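Local coordinates for protein 1-carboxybiuret hydrolase subunit AtzE (Pseudomonas sp., PDB 6C62) that hydrolyses 1-carboxybiuret to urea-1,3-dicarboxylate and ammonia, a step in the degradation of the herbicide atrazine, at residues 138-146 with 374-382; 261-269 with 398-406. All blocks are in the same frame, centred on the assembly; numbering follows the deposited sequence. Where two conformers were deposited one is given.

Contact 1 (138-146 with 374-382); sequences RNPHDTGRI and ISAPAIGTE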
loop_
_atom_site.group_PDB
_atom_site.type_symbol
_atom_site.label_atom_id
_atom_site.label_comp_id
_atom_site.label_asym_id
_atom_site.label_seq_id
_atom_site.Cartn_x
_atom_site.Cartn_y
_atom_site.Cartn_z
ATOM N N ARG A 138 -23.174 24.768 15.122
ATOM C CA ARG A 138 -23.423 24.886 16.560
ATOM C C ARG A 138 -24.222 23.709 17.068
ATOM O O ARG A 138 -25.148 23.219 16.406
ATOM C CB ARG A 138 -24.127 26.199 16.891
ATOM C CG ARG A 138 -23.323 27.445 16.523
ATOM C CD ARG A 138 -24.084 28.761 16.842
ATOM N NE ARG A 138 -23.186 29.881 16.544
ATOM C CZ ARG A 138 -22.287 30.391 17.390
ATOM N NH1 ARG A 138 -22.153 29.986 18.662
ATOM N NH2 ARG A 138 -21.454 31.335 16.920
ATOM N N ASN A 139 -23.901 23.252 18.273
ATOM C CA ASN A 139 -24.605 22.136 18.881
ATOM C C ASN A 139 -26.043 22.522 19.179
ATOM O O ASN A 139 -26.276 23.462 19.948
ATOM C CB ASN A 139 -23.898 21.744 20.168
ATOM C CG ASN A 139 -24.257 20.375 20.622
ATOM O OD1 ASN A 139 -25.436 20.075 20.800
ATOM N ND2 ASN A 139 -23.242 19.515 20.819
ATOM N N PRO A 140 -27.032 21.789 18.653
ATOM C CA PRO A 140 -28.420 22.130 18.958
ATOM C C PRO A 140 -28.811 21.976 20.403
ATOM O O PRO A 140 -29.765 22.592 20.787
ATOM C CB PRO A 140 -29.210 21.132 18.082
ATOM C CG PRO A 140 -28.311 20.826 16.977
ATOM C CD PRO A 140 -26.977 20.747 17.630
ATOM N N HIS A 141 -28.099 21.186 21.191
ATOM C CA HIS A 141 -28.399 21.112 22.647
ATOM C C HIS A 141 -27.837 22.292 23.442
ATOM O O HIS A 141 -28.250 22.514 24.597
ATOM C CB HIS A 141 -27.890 19.805 23.259
ATOM C CG HIS A 141 -28.452 18.588 22.584
ATOM N ND1 HIS A 141 -29.800 18.331 22.527
ATOM C CD2 HIS A 141 -27.850 17.618 21.841
ATOM C CE1 HIS A 141 -30.007 17.214 21.843
ATOM N NE2 HIS A 141 -28.840 16.766 21.400
ATOM N N ASP A 142 -26.869 23.015 22.877
ATOM C CA ASP A 142 -26.332 24.230 23.500
ATOM C C ASP A 142 -25.496 24.922 22.452
ATOM O O ASP A 142 -24.334 24.514 22.166
ATOM C CB ASP A 142 -25.521 23.858 24.732
ATOM C CG ASP A 142 -24.841 25.070 25.411
ATOM O OD1 ASP A 142 -24.752 26.164 24.835
ATOM O OD2 ASP A 142 -24.353 24.901 26.549
ATOM N N THR A 143 -26.059 25.996 21.895
ATOM C CA THR A 143 -25.477 26.616 20.745
ATOM C C THR A 143 -24.201 27.401 20.988
ATOM O O THR A 143 -23.601 27.840 20.023
ATOM C CB THR A 143 -26.481 27.447 19.956
ATOM O OG1 THR A 143 -26.981 28.484 20.764
ATOM C CG2 THR A 143 -27.707 26.546 19.453
ATOM N N GLY A 144 -23.748 27.512 22.244
ATOM C CA GLY A 144 -22.402 28.027 22.505
ATOM C C GLY A 144 -21.327 26.911 22.458
ATOM O O GLY A 144 -20.139 27.171 22.633
ATOM N N ARG A 145 -21.753 25.675 22.201
ATOM C CA ARG A 145 -20.835 24.512 22.200
ATOM C C ARG A 145 -20.681 23.920 20.786
ATOM O O ARG A 145 -21.536 24.081 19.923
ATOM C CB ARG A 145 -21.323 23.475 23.189
ATOM C CG ARG A 145 -21.289 23.988 24.641
ATOM C CD ARG A 145 -21.799 22.939 25.521
ATOM N NE ARG A 145 -21.780 23.285 26.933
ATOM C CZ ARG A 145 -20.694 23.270 27.718
ATOM N NH1 ARG A 145 -19.472 23.003 27.253
ATOM N NH2 ARG A 145 -20.831 23.560 28.994
ATOM N N ILE A 146 -19.561 23.260 20.574
ATOM C CA ILE A 146 -19.291 22.620 19.263
ATOM C C ILE A 146 -20.227 21.434 19.004
ATOM O O ILE A 146 -20.673 20.743 19.924
ATOM C CB ILE A 146 -17.828 22.154 19.135
ATOM C CG1 ILE A 146 -17.518 21.002 20.076
ATOM C CG2 ILE A 146 -16.858 23.311 19.320
ATOM C CD1 ILE A 146 -16.168 20.343 19.802
ATOM N N ILE A 374 -14.674 13.763 26.679
ATOM C CA ILE A 374 -15.596 14.644 27.337
ATOM C C ILE A 374 -16.771 14.992 26.372
ATOM O O ILE A 374 -16.703 14.718 25.157
ATOM C CB ILE A 374 -14.893 15.988 27.702
ATOM C CG1 ILE A 374 -14.265 16.645 26.460
ATOM C CG2 ILE A 374 -13.763 15.805 28.710
ATOM C CD1 ILE A 374 -13.954 18.106 26.621
ATOM N N SER A 375 -17.805 15.625 26.912
ATOM C CA SER A 375 -18.894 16.189 26.107
ATOM C C SER A 375 -18.476 17.504 25.450
ATOM O O SER A 375 -17.380 18.009 25.717
ATOM C CB SER A 375 -20.124 16.406 26.985
ATOM O OG SER A 375 -20.665 15.145 27.294
ATOM N N ALA A 376 -19.353 18.085 24.629
ATOM C CA ALA A 376 -18.984 19.175 23.776
ATOM C C ALA A 376 -18.406 20.391 24.528
ATOM O O ALA A 376 -19.070 20.925 25.398
ATOM C CB ALA A 376 -20.160 19.603 22.931
ATOM N N PRO A 377 -17.160 20.801 24.201
ATOM C CA PRO A 377 -16.639 22.020 24.770
ATOM C C PRO A 377 -17.191 23.269 24.071
ATOM O O PRO A 377 -17.891 23.152 23.010
ATOM C CB PRO A 377 -15.149 21.868 24.568
ATOM C CG PRO A 377 -15.011 21.038 23.365
ATOM C CD PRO A 377 -16.105 20.029 23.511
ATOM N N ALA A 378 -16.928 24.431 24.665
ATOM C CA ALA A 378 -17.338 25.717 24.072
ATOM C C ALA A 378 -16.664 25.915 22.714
ATOM O O ALA A 378 -15.535 25.550 22.510
ATOM C CB ALA A 378 -16.946 26.899 25.013
ATOM N N ILE A 379 -17.383 26.544 21.804
ATOM C CA ILE A 379 -16.816 27.030 20.584
ATOM C C ILE A 379 -15.647 27.960 20.924
ATOM O O ILE A 379 -15.774 28.761 21.795
ATOM C CB ILE A 379 -17.876 27.768 19.761
ATOM C CG1 ILE A 379 -18.795 26.734 19.095
ATOM C CG2 ILE A 379 -17.240 28.720 18.718
ATOM C CD1 ILE A 379 -20.133 27.282 18.668
ATOM N N GLY A 380 -14.507 27.795 20.248
ATOM C CA GLY A 380 -13.312 28.591 20.531
ATOM C C GLY A 380 -12.348 28.052 21.569
ATOM O O GLY A 380 -11.366 28.735 21.950
ATOM N N THR A 381 -12.587 26.816 22.034
ATOM C CA THR A 381 -11.753 26.188 23.083
ATOM C C THR A 381 -10.450 25.766 22.448
ATOM O O THR A 381 -10.449 25.088 21.408
ATOM C CB THR A 381 -12.455 24.985 23.736
ATOM O OG1 THR A 381 -13.645 25.433 24.370
ATOM C CG2 THR A 381 -11.614 24.330 24.838
ATOM N N GLU A 382 -9.329 26.185 23.048
ATOM C CA GLU A 382 -8.023 25.777 22.602
ATOM C C GLU A 382 -7.442 24.544 23.306
ATOM O O GLU A 382 -6.701 23.777 22.683
ATOM C CB GLU A 382 -7.051 26.943 22.722
ATOM C CG GLU A 382 -7.346 28.034 21.680
ATOM C CD GLU A 382 -6.819 27.644 20.283
ATOM O OE1 GLU A 382 -5.704 27.080 20.178
ATOM O OE2 GLU A 382 -7.540 27.863 19.292
#

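Contact 2 (261-269 with 398-406); sequences GGWFRDNAG and GLLTQPVSF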
loop_
_atom_site.group_PDB
_atom_site.type_symbol
_atom_site.label_atom_id
_atom_site.label_comp_id
_atom_site.label_asym_id
_atom_site.label_seq_id
_atom_site.Cartn_x
_atom_site.Cartn_y
_atom_site.Cartn_z
ATOM N N GLY A 261 -10.100 -1.253 28.717
ATOM C CA GLY A 261 -9.425 -0.539 29.767
ATOM C C GLY A 261 -8.214 0.176 29.238
ATOM O O GLY A 261 -8.123 0.465 28.026
ATOM N N GLY A 262 -7.273 0.414 30.142
ATOM C CA GLY A 262 -6.006 1.093 29.851
ATOM C C GLY A 262 -6.196 2.431 29.155
ATOM O O GLY A 262 -6.804 3.319 29.741
ATOM N N TRP A 263 -5.716 2.546 27.911
ATOM C CA TRP A 263 -5.835 3.779 27.112
ATOM C C TRP A 263 -7.269 4.334 27.129
ATOM O O TRP A 263 -7.480 5.542 27.250
ATOM C CB TRP A 263 -5.446 3.479 25.648
ATOM C CG TRP A 263 -5.676 4.598 24.697
ATOM C CD1 TRP A 263 -6.750 4.755 23.873
ATOM C CD2 TRP A 263 -4.819 5.703 24.451
ATOM N NE1 TRP A 263 -6.615 5.913 23.136
ATOM C CE2 TRP A 263 -5.438 6.510 23.478
ATOM C CE3 TRP A 263 -3.599 6.096 24.965
ATOM C CZ2 TRP A 263 -4.856 7.700 23.008
ATOM C CZ3 TRP A 263 -3.015 7.262 24.483
ATOM C CH2 TRP A 263 -3.658 8.066 23.542
ATOM N N PHE A 264 -8.234 3.438 27.008
ATOM C CA PHE A 264 -9.634 3.802 26.904
ATOM C C PHE A 264 -10.305 4.186 28.250
ATOM O O PHE A 264 -11.447 4.723 28.255
ATOM C CB PHE A 264 -10.400 2.699 26.217
ATOM C CG PHE A 264 -9.989 2.488 24.801
ATOM C CD1 PHE A 264 -10.573 3.244 23.780
ATOM C CD2 PHE A 264 -8.979 1.592 24.474
ATOM C CE1 PHE A 264 -10.169 3.049 22.469
ATOM C CE2 PHE A 264 -8.574 1.407 23.158
ATOM C CZ PHE A 264 -9.186 2.133 22.175
ATOM N N ARG A 265 -9.603 3.944 29.351
ATOM C CA ARG A 265 -9.988 4.504 30.662
ATOM C C ARG A 265 -9.203 5.749 31.030
ATOM O O ARG A 265 -9.790 6.776 31.491
ATOM C CB ARG A 265 -9.806 3.445 31.732
ATOM C CG ARG A 265 -10.401 3.900 33.055
ATOM C CD ARG A 265 -10.539 2.737 34.008
ATOM N NE ARG A 265 -10.929 3.188 35.353
ATOM C CZ ARG A 265 -12.172 3.548 35.695
ATOM N NH1 ARG A 265 -13.197 3.545 34.808
ATOM N NH2 ARG A 265 -12.407 3.885 36.957
ATOM N N ASP A 266 -7.890 5.688 30.831
ATOM C CA ASP A 266 -6.972 6.805 31.100
ATOM C C ASP A 266 -7.336 8.083 30.322
ATOM O O ASP A 266 -7.070 9.190 30.812
ATOM C CB ASP A 266 -5.553 6.470 30.650
ATOM C CG ASP A 266 -4.902 5.298 31.430
ATOM O OD1 ASP A 266 -5.469 4.813 32.448
ATOM O OD2 ASP A 266 -3.840 4.797 30.913
ATOM N N ASN A 267 -7.870 7.942 29.090
ATOM C CA ASN A 267 -8.246 9.091 28.291
ATOM C C ASN A 267 -9.770 9.384 28.317
ATOM O O ASN A 267 -10.299 10.087 27.456
ATOM C CB ASN A 267 -7.719 8.925 26.878
ATOM C CG ASN A 267 -6.207 8.891 26.837
ATOM O OD1 ASN A 267 -5.549 9.914 26.941
ATOM N ND2 ASN A 267 -5.642 7.704 26.715
ATOM N N ALA A 268 -10.460 8.912 29.333
ATOM C CA ALA A 268 -11.880 9.125 29.481
ATOM C C ALA A 268 -12.148 9.907 30.747
ATOM O O ALA A 268 -11.719 9.501 31.838
ATOM C CB ALA A 268 -12.583 7.784 29.557
ATOM N N GLY A 269 -12.814 11.041 30.629
ATOM C CA GLY A 269 -13.242 11.799 31.789
ATOM C C GLY A 269 -14.364 11.109 32.561
ATOM O O GLY A 269 -14.902 10.065 32.147
ATOM N N GLY A 398 -10.495 13.142 19.314
ATOM C CA GLY A 398 -10.383 11.783 18.703
ATOM C C GLY A 398 -9.483 10.781 19.393
ATOM O O GLY A 398 -9.153 9.731 18.840
ATOM N N LEU A 399 -9.054 11.092 20.604
ATOM C CA LEU A 399 -8.165 10.182 21.346
ATOM C C LEU A 399 -8.661 8.707 21.432
ATOM O O LEU A 399 -7.864 7.768 21.385
ATOM C CB LEU A 399 -7.963 10.740 22.791
ATOM C CG LEU A 399 -6.963 11.894 22.973
ATOM C CD1 LEU A 399 -7.075 12.477 24.377
ATOM C CD2 LEU A 399 -5.521 11.502 22.719
ATOM N N LEU A 400 -9.957 8.538 21.648
ATOM C CA LEU A 400 -10.594 7.245 21.830
ATOM C C LEU A 400 -11.082 6.592 20.515
ATOM O O LEU A 400 -11.282 5.380 20.454
ATOM C CB LEU A 400 -11.768 7.380 22.764
ATOM C CG LEU A 400 -11.388 7.974 24.136
ATOM C CD1 LEU A 400 -12.617 8.283 24.989
ATOM C CD2 LEU A 400 -10.441 7.026 24.859
ATOM N N THR A 401 -11.259 7.394 19.478
ATOM C CA THR A 401 -11.747 6.906 18.184
ATOM C C THR A 401 -10.596 6.431 17.283
ATOM O O THR A 401 -10.730 5.443 16.540
ATOM C CB THR A 401 -12.563 7.986 17.442
ATOM O OG1 THR A 401 -11.864 9.234 17.447
ATOM C CG2 THR A 401 -13.847 8.192 18.106
ATOM N N GLN A 402 -9.494 7.157 17.331
ATOM C CA GLN A 402 -8.404 7.007 16.383
ATOM C C GLN A 402 -7.743 5.608 16.342
ATOM O O GLN A 402 -7.473 5.111 15.266
ATOM C CB GLN A 402 -7.371 8.140 16.581
ATOM C CG GLN A 402 -6.371 8.255 15.439
ATOM C CD GLN A 402 -5.743 9.631 15.281
ATOM O OE1 GLN A 402 -5.742 10.415 16.221
ATOM N NE2 GLN A 402 -5.306 9.982 14.069
ATOM N N PRO A 403 -7.556 4.951 17.486
ATOM C CA PRO A 403 -6.969 3.571 17.425
ATOM C C PRO A 403 -7.883 2.557 16.720
ATOM O O PRO A 403 -7.396 1.615 16.107
ATOM C CB PRO A 403 -6.840 3.183 18.910
ATOM C CG PRO A 403 -6.868 4.498 19.692
ATOM C CD PRO A 403 -7.745 5.405 18.877
ATOM N N VAL A 404 -9.179 2.757 16.775
ATOM C CA VAL A 404 -10.147 1.761 16.310
ATOM C C VAL A 404 -10.377 1.798 14.792
ATOM O O VAL A 404 -10.367 0.753 14.110
ATOM C CB VAL A 404 -11.499 1.949 17.053
ATOM C CG1 VAL A 404 -12.510 0.929 16.563
ATOM C CG2 VAL A 404 -11.292 1.881 18.577
ATOM N N SER A 405 -10.528 2.988 14.237
ATOM C CA SER A 405 -10.604 3.149 12.792
ATOM C C SER A 405 -9.312 2.734 12.055
ATOM O O SER A 405 -9.363 2.371 10.909
ATOM C CB SER A 405 -11.030 4.591 12.438
ATOM O OG SER A 405 -10.398 5.472 13.297
ATOM N N PHE A 406 -8.177 2.737 12.745
ATOM C CA PHE A 406 -6.921 2.387 12.110
ATOM C C PHE A 406 -6.873 0.885 11.721
ATOM O O PHE A 406 -6.309 0.505 10.701
ATOM C CB PHE A 406 -5.773 2.751 13.019
ATOM C CG PHE A 406 -4.433 2.665 12.358
ATOM C CD1 PHE A 406 -4.200 3.338 11.148
ATOM C CD2 PHE A 406 -3.416 1.896 12.891
ATOM C CE1 PHE A 406 -2.976 3.214 10.483
ATOM C CE2 PHE A 406 -2.216 1.772 12.218
ATOM C CZ PHE A 406 -1.969 2.468 11.067
#

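Contact 1 (138-146 with 374-382)
Two first torsions set the side chains of Ile146 and Ile379 against the facing segment and against each other, CG2 of Ile146 lying 3.9 Å from CG1 of Ile379. In Ile146, CG1 stands between the backbone N and the carbonyl carbon (chi1 68°), which lays CD1 3.7 Å from CD of Pro377, the two side chains crossing obliquely. In Ile379, CG1 lies anti to its own carbonyl carbon (chi1 -76°), and its CD1 ends 3.4 Å from NH1 of Arg138, whose extended chain it meets at about a right angle. That same NH1 gives a nearly straight bond to Thr143 O, with the oxygen in the guanidinium plane, tying the group back to its own segment. Backbone pairing does the joining: Ile146 N donates to Pro377 O (3.0 Å), and Ile379 N to Gly144 O. These bonds flank Arg145 and Ala378, a non-hydrogen-bonded antiparallel pair: an isolated beta bridge between two loops. Arg145 NH1 adds a weak bond to Ala376 O, while its NE forms a salt bridge with Asp142 OD2. CB of Ala376 packs 3.3 Å from Ile146 O, the oxygen that accepts from Asn139 ND2. An alanine in place of Asn139 is likely to leave Ile146 O without this donor and His141 N without its Asx-turn acceptor. Outside the pair, Leu34 of helix 17-35 touches Arg138 and Thr143, Ile35 touches Thr143 and bonds to the Arg138 backbone, helix 152-159 backs Pro140, and Cys393 of helix 393-396 touches Pro377.

Contact 2 (261-269 with 398-406)
Trp263 and Leu399 are joined by the one hydrogen bond of this contact: indole NE1 reaches Leu399 O at 2.8 Å, with the oxygen in the ring plane but the donor above the carbonyl plane. With CG anti to the backbone N (chi1 173°), the indole is carried across to that oxygen. The tight part gathers round this bond and the edge of Phe264. CG of Pro403 lies 3.7 Å from NE1 of Trp263, and CD2 of Leu399 touches the six-membered ring at CZ2. Beside the indole, Phe264 presents its edge to Leu400 O, CE1 being 3.3 Å away, while Trp263 CD1 sits over the centre of the phenyl face. CD2 of Leu400 fills the angle between Phe264 CD1 and Asn267 CB, at 3.9 Å from each. Asn267 ND2 lies over one indole face toward its rim, its amide held by the bond to Trp263 O. Val404 CG2 approaches Phe264 CZ on the buried side, where Ala369 of strand 366-370 also touches Phe264 and Gln429 of strand 426-432 donates to Leu400 O. The solvent side differs: Arg265 points away, and both it and Asp266 are exposed and take no part. Here a short helix following strand 257-260 packs against the turn leading into helix 402-407, beside the large mixed sheet of the amidase-signature fold, away from the probable catalytic residues.

Overall arrangement
Contacts 1 and 2 show how segments far apart in sequence are interleaved in one amidase domain. Their order along the chain is 138-146, 261-269, 374-382 and 398-406, so the two pairings cross. The centres lie 21 Å apart and the nearest atoms about 5 Å, without touching. Strand 366-370 of the mixed sheet connects the two places: the loop after it supplies 374-382, while its own residues pack on contact 2. Contact 1 lies nearer the probable catalytic serines, with the side chain of Ile146 about 11 Å from those of Ser150 and Ser174; contact 2, away from those residues, is largely buried packing with one indole hydrogen bond.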